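Transcriptional regulator, MarR family, putative (Bacillus cereus, PDB 3BJA) probably binds DNA as a dimeric winged helix-turn-helix transcription factor of the MarR family. Local coordinates at residues 34-39 and 67-71; 39-43 and 90-94. All blocks are in the same frame, centred on the assembly; numbering follows the deposited sequence.

In the fold
Helix 33-44 is the common element of the two contacts and takes a different partner in each. Its first half meets helix 64-73 in interaction 1, and its second half meets strand 89-93 in interaction 2; the centres lie about 9 Å apart, on the same side of the chain's centre. Ile39 belongs to both. Along the chain the segments come in the order 34-39, 39-43, 67-71 and 90-94, so the two pairings interleave, both starting from helix 33-44. Together they pack one helix against both a helix and the three-stranded antiparallel sheet of a winged helix-turn-helix domain, the kind of unit with which MarR proteins generally bind DNA.

Interaction 1: residues 34-39 and 67-71; sequences VQFGVI and MIQRM
Two selenomethionines, Met67 and Met71, reach helix 34-39 by different bends. Met67 starts with CG anti to the backbone N (chi1 -167°) and then folds at both later torsions, which carries its methyl CE to the two valines. Met71 stays extended through chi2 and turns only at chi3 (78°), laying SE against Val38 and sending CE on toward Ile39. Met67 CE meets Val34 CG2 tip to tip at 3.3 Å, and it passes Val38 CG2 as the two side chains slide by in opposite directions. Val38 divides its branches: CG2 serves Met67, while CG1 touches Met71 SE head-on at 3.8 Å. Beyond the selenium, Met71 CE lies 3.6 Å from Ile39 CG1. The same methyl also rests by the backbone atom Gln35 O, which already accepts the helical bond from Ile39 N. Gln35 slants across both selenomethionines, its CG by Met71 SE and its NE2 3.7 Å from Met67 CG, while its OE1 hydrogen-bonds with Ser32 OG. No hydrogen bond links the two segments. Their short axes come no closer than 11.3 Å and make an angle of 76°, and the selenomethionine side chains span much of that separation. Pro61 touches both Val34 and Met67. The contact packs helix 33-44 against helix 64-73, which follows helix 50-56 and precedes the hairpin, the place of the probable recognition helix in a MarR-type winged helix-turn-helix domain.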
# COMPACT_ATOMS: atom_id res chain seq x y z
N VAL A 34 -5.17 -1.85 7.94
CA VAL A 34 -4.25 -1.01 8.75
C VAL A 34 -4.36 -1.33 10.26
O VAL A 34 -3.34 -1.57 10.91
CB VAL A 34 -4.29 0.51 8.37
CG1 VAL A 34 -5.67 1.10 8.52
CG2 VAL A 34 -3.28 1.31 9.21
N GLN A 35 -5.58 -1.44 10.79
CA GLN A 35 -5.77 -1.77 12.23
C GLN A 35 -5.37 -3.23 12.52
O GLN A 35 -4.74 -3.53 13.53
CB GLN A 35 -7.19 -1.50 12.74
CG GLN A 35 -7.58 -0.03 12.75
CD GLN A 35 -7.92 0.54 11.39
OE1 GLN A 35 -8.45 -0.17 10.54
NE2 GLN A 35 -7.61 1.81 11.17
N PHE A 36 -5.76 -4.12 11.61
CA PHE A 36 -5.37 -5.53 11.67
C PHE A 36 -3.84 -5.66 11.75
O PHE A 36 -3.34 -6.34 12.64
CB PHE A 36 -5.95 -6.27 10.45
CG PHE A 36 -5.56 -7.71 10.37
CD1 PHE A 36 -6.16 -8.65 11.20
CD2 PHE A 36 -4.62 -8.14 9.43
CE1 PHE A 36 -5.82 -10.00 11.13
CE2 PHE A 36 -4.26 -9.51 9.34
CZ PHE A 36 -4.87 -10.43 10.19
N GLY A 37 -3.13 -4.96 10.86
CA GLY A 37 -1.66 -4.93 10.85
C GLY A 37 -1.04 -4.58 12.19
O GLY A 37 -0.15 -5.31 12.67
N VAL A 38 -1.54 -3.50 12.80
CA VAL A 38 -1.10 -3.03 14.14
C VAL A 38 -1.31 -4.09 15.19
O VAL A 38 -0.43 -4.32 16.02
CB VAL A 38 -1.87 -1.73 14.61
CG1 VAL A 38 -1.63 -1.41 16.11
CG2 VAL A 38 -1.50 -0.56 13.74
N ILE A 39 -2.48 -4.73 15.17
CA ILE A 39 -2.81 -5.83 16.12
C ILE A 39 -1.83 -7.02 15.97
O ILE A 39 -1.34 -7.55 16.96
CB ILE A 39 -4.31 -6.28 15.98
CG1 ILE A 39 -5.22 -5.18 16.56
CG2 ILE A 39 -4.58 -7.61 16.67
CD1 ILE A 39 -6.69 -5.38 16.27
N MSE A 67 -4.68 7.56 14.09
CA MSE A 67 -5.15 6.18 13.89
C MSE A 67 -5.02 5.31 15.17
O MSE A 67 -5.89 4.49 15.44
CB MSE A 67 -4.45 5.59 12.64
CG MSE A 67 -5.02 4.32 12.10
SE MSE A 67 -4.23 2.83 12.97
CE MSE A 67 -2.50 2.81 12.09
N ILE A 68 -3.94 5.50 15.94
CA ILE A 68 -3.74 4.81 17.23
C ILE A 68 -4.69 5.33 18.30
O ILE A 68 -5.20 4.56 19.10
CB ILE A 68 -2.23 4.83 17.72
CG1 ILE A 68 -1.47 3.60 17.18
CG2 ILE A 68 -2.10 4.76 19.23
CD1 ILE A 68 -1.45 3.50 15.68
N GLN A 69 -4.91 6.64 18.33
CA GLN A 69 -5.91 7.25 19.25
C GLN A 69 -7.32 6.70 19.06
O GLN A 69 -8.05 6.49 20.04
CB GLN A 69 -5.92 8.79 19.13
CG GLN A 69 -5.18 9.47 20.26
CD GLN A 69 -5.96 9.43 21.59
OE1 GLN A 69 -7.16 9.72 21.63
NE2 GLN A 69 -5.27 9.08 22.67
N ARG A 70 -7.69 6.46 17.81
CA ARG A 70 -8.96 5.85 17.42
C ARG A 70 -9.02 4.43 18.00
O ARG A 70 -10.02 4.05 18.61
CB ARG A 70 -9.08 5.83 15.89
CG ARG A 70 -10.39 5.36 15.27
CD ARG A 70 -11.54 6.13 15.83
NE ARG A 70 -12.69 6.22 14.93
CZ ARG A 70 -13.10 7.32 14.27
NH1 ARG A 70 -12.49 8.52 14.38
NH2 ARG A 70 -14.18 7.23 13.48
N MSE A 71 -7.94 3.67 17.83
CA MSE A 71 -7.81 2.32 18.42
C MSE A 71 -7.78 2.37 19.96
O MSE A 71 -8.16 1.40 20.61
CB MSE A 71 -6.56 1.59 17.88
CG MSE A 71 -6.61 1.29 16.39
SE MSE A 71 -5.05 0.26 15.73
CE MSE A 71 -5.52 -1.55 16.33

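Interaction 2: residues 39-43 and 90-94; sequences IQVLA and LVYLT
Leu42 and Leu93 face each other across the contact, each with its CB directed at the opposing segment, and they meet near their bases: Leu42 CB lies 3.9 Å from Leu93 CG. From there the two side chains go to different partners. Leu42 crosses Val91 at about a right angle, setting CD1 4.0 Å from Val91 CG1. Its other methyl, CD2, rests near the backbone atom Val91 O. Leu93 holds CG anti to its own carbonyl carbon (chi1 -73°), which directs the branch over the helix. There CD1 lies by Ala43 CB and Ile39 O, one helical turn apart in sequence. Leu93 CD2 meets Ile39 CG1 at 4.1 Å, the side chains again roughly perpendicular. Between Val91 and Leu93 in the strand, Tyr92 turns its CB from the helix, in keeping with strand alternation, and its ring makes a cation-pi contact with Lys47. The axes of the short segments 39-43 and 90-93 make an angle of 99°. The side-chain contacts are apolar, and no hydrogen bond crosses between the segments. Strand 89-93 is central in the sheet, flanked by strands 48-49 and 77-81; Val77 of the latter also touches Leu42, while Lys101 of helix 95-116 packs on Ile39 and Ala43.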
# COMPACT_ATOMS: atom_id res chain seq x y z
N ILE A 39 -2.48 -4.73 15.17
CA ILE A 39 -2.81 -5.83 16.12
C ILE A 39 -1.83 -7.02 15.97
O ILE A 39 -1.34 -7.55 16.96
CB ILE A 39 -4.31 -6.28 15.98
CG1 ILE A 39 -5.22 -5.18 16.56
CG2 ILE A 39 -4.58 -7.61 16.67
CD1 ILE A 39 -6.69 -5.38 16.27
N GLN A 40 -1.53 -7.39 14.72
CA GLN A 40 -0.56 -8.46 14.42
C GLN A 40 0.83 -8.05 14.94
O GLN A 40 1.44 -8.81 15.70
CB GLN A 40 -0.51 -8.80 12.91
CG GLN A 40 -1.82 -9.38 12.33
CD GLN A 40 -2.27 -10.69 13.01
OE1 GLN A 40 -1.45 -11.47 13.49
NE2 GLN A 40 -3.58 -10.93 13.04
N VAL A 41 1.29 -6.84 14.58
CA VAL A 41 2.59 -6.33 15.05
C VAL A 41 2.67 -6.32 16.59
O VAL A 41 3.62 -6.87 17.15
CB VAL A 41 2.91 -4.92 14.51
CG1 VAL A 41 4.09 -4.27 15.29
CG2 VAL A 41 3.16 -4.97 13.00
N LEU A 42 1.66 -5.75 17.25
CA LEU A 42 1.63 -5.65 18.73
C LEU A 42 1.42 -6.96 19.49
O LEU A 42 1.66 -7.00 20.70
CB LEU A 42 0.58 -4.62 19.20
CG LEU A 42 0.81 -3.13 18.94
CD1 LEU A 42 -0.40 -2.37 19.43
CD2 LEU A 42 2.09 -2.59 19.60
N ALA A 43 0.93 -8.01 18.83
CA ALA A 43 0.79 -9.32 19.49
C ALA A 43 2.16 -10.00 19.57
O ALA A 43 2.52 -10.50 20.65
CB ALA A 43 -0.19 -10.19 18.77
N LEU A 90 4.90 4.47 24.81
CA LEU A 90 4.87 3.00 24.70
C LEU A 90 3.45 2.58 24.36
O LEU A 90 2.51 3.17 24.90
CB LEU A 90 5.28 2.34 26.02
CG LEU A 90 6.70 2.64 26.53
CD1 LEU A 90 6.87 2.21 28.00
CD2 LEU A 90 7.75 1.99 25.62
N VAL A 91 3.30 1.59 23.48
CA VAL A 91 1.99 1.09 23.02
C VAL A 91 1.89 -0.44 23.18
O VAL A 91 2.87 -1.16 23.02
CB VAL A 91 1.75 1.42 21.52
CG1 VAL A 91 0.28 1.20 21.15
CG2 VAL A 91 2.14 2.86 21.21
N TYR A 92 0.69 -0.92 23.50
CA TYR A 92 0.46 -2.36 23.69
C TYR A 92 -1.01 -2.73 23.57
O TYR A 92 -1.89 -1.87 23.69
CB TYR A 92 1.04 -2.84 25.04
CG TYR A 92 0.50 -2.15 26.28
CD1 TYR A 92 0.94 -0.87 26.65
CD2 TYR A 92 -0.41 -2.80 27.13
CE1 TYR A 92 0.45 -0.23 27.82
CE2 TYR A 92 -0.90 -2.17 28.31
CZ TYR A 92 -0.47 -0.88 28.64
OH TYR A 92 -0.93 -0.25 29.78
N LEU A 93 -1.26 -4.02 23.31
CA LEU A 93 -2.63 -4.55 23.22
C LEU A 93 -3.28 -4.64 24.59
O LEU A 93 -2.62 -4.96 25.57
CB LEU A 93 -2.67 -5.95 22.59
CG LEU A 93 -2.44 -6.08 21.09
CD1 LEU A 93 -2.51 -7.55 20.70
CD2 LEU A 93 -3.45 -5.28 20.28
N THR A 94 -4.58 -4.34 24.63
CA THR A 94 -5.41 -4.50 25.82
C THR A 94 -5.95 -5.94 25.75
O THR A 94 -5.72 -6.65 24.75
CB THR A 94 -6.61 -3.53 25.82
OG1 THR A 94 -7.47 -3.82 24.71
CG2 THR A 94 -6.14 -2.07 25.75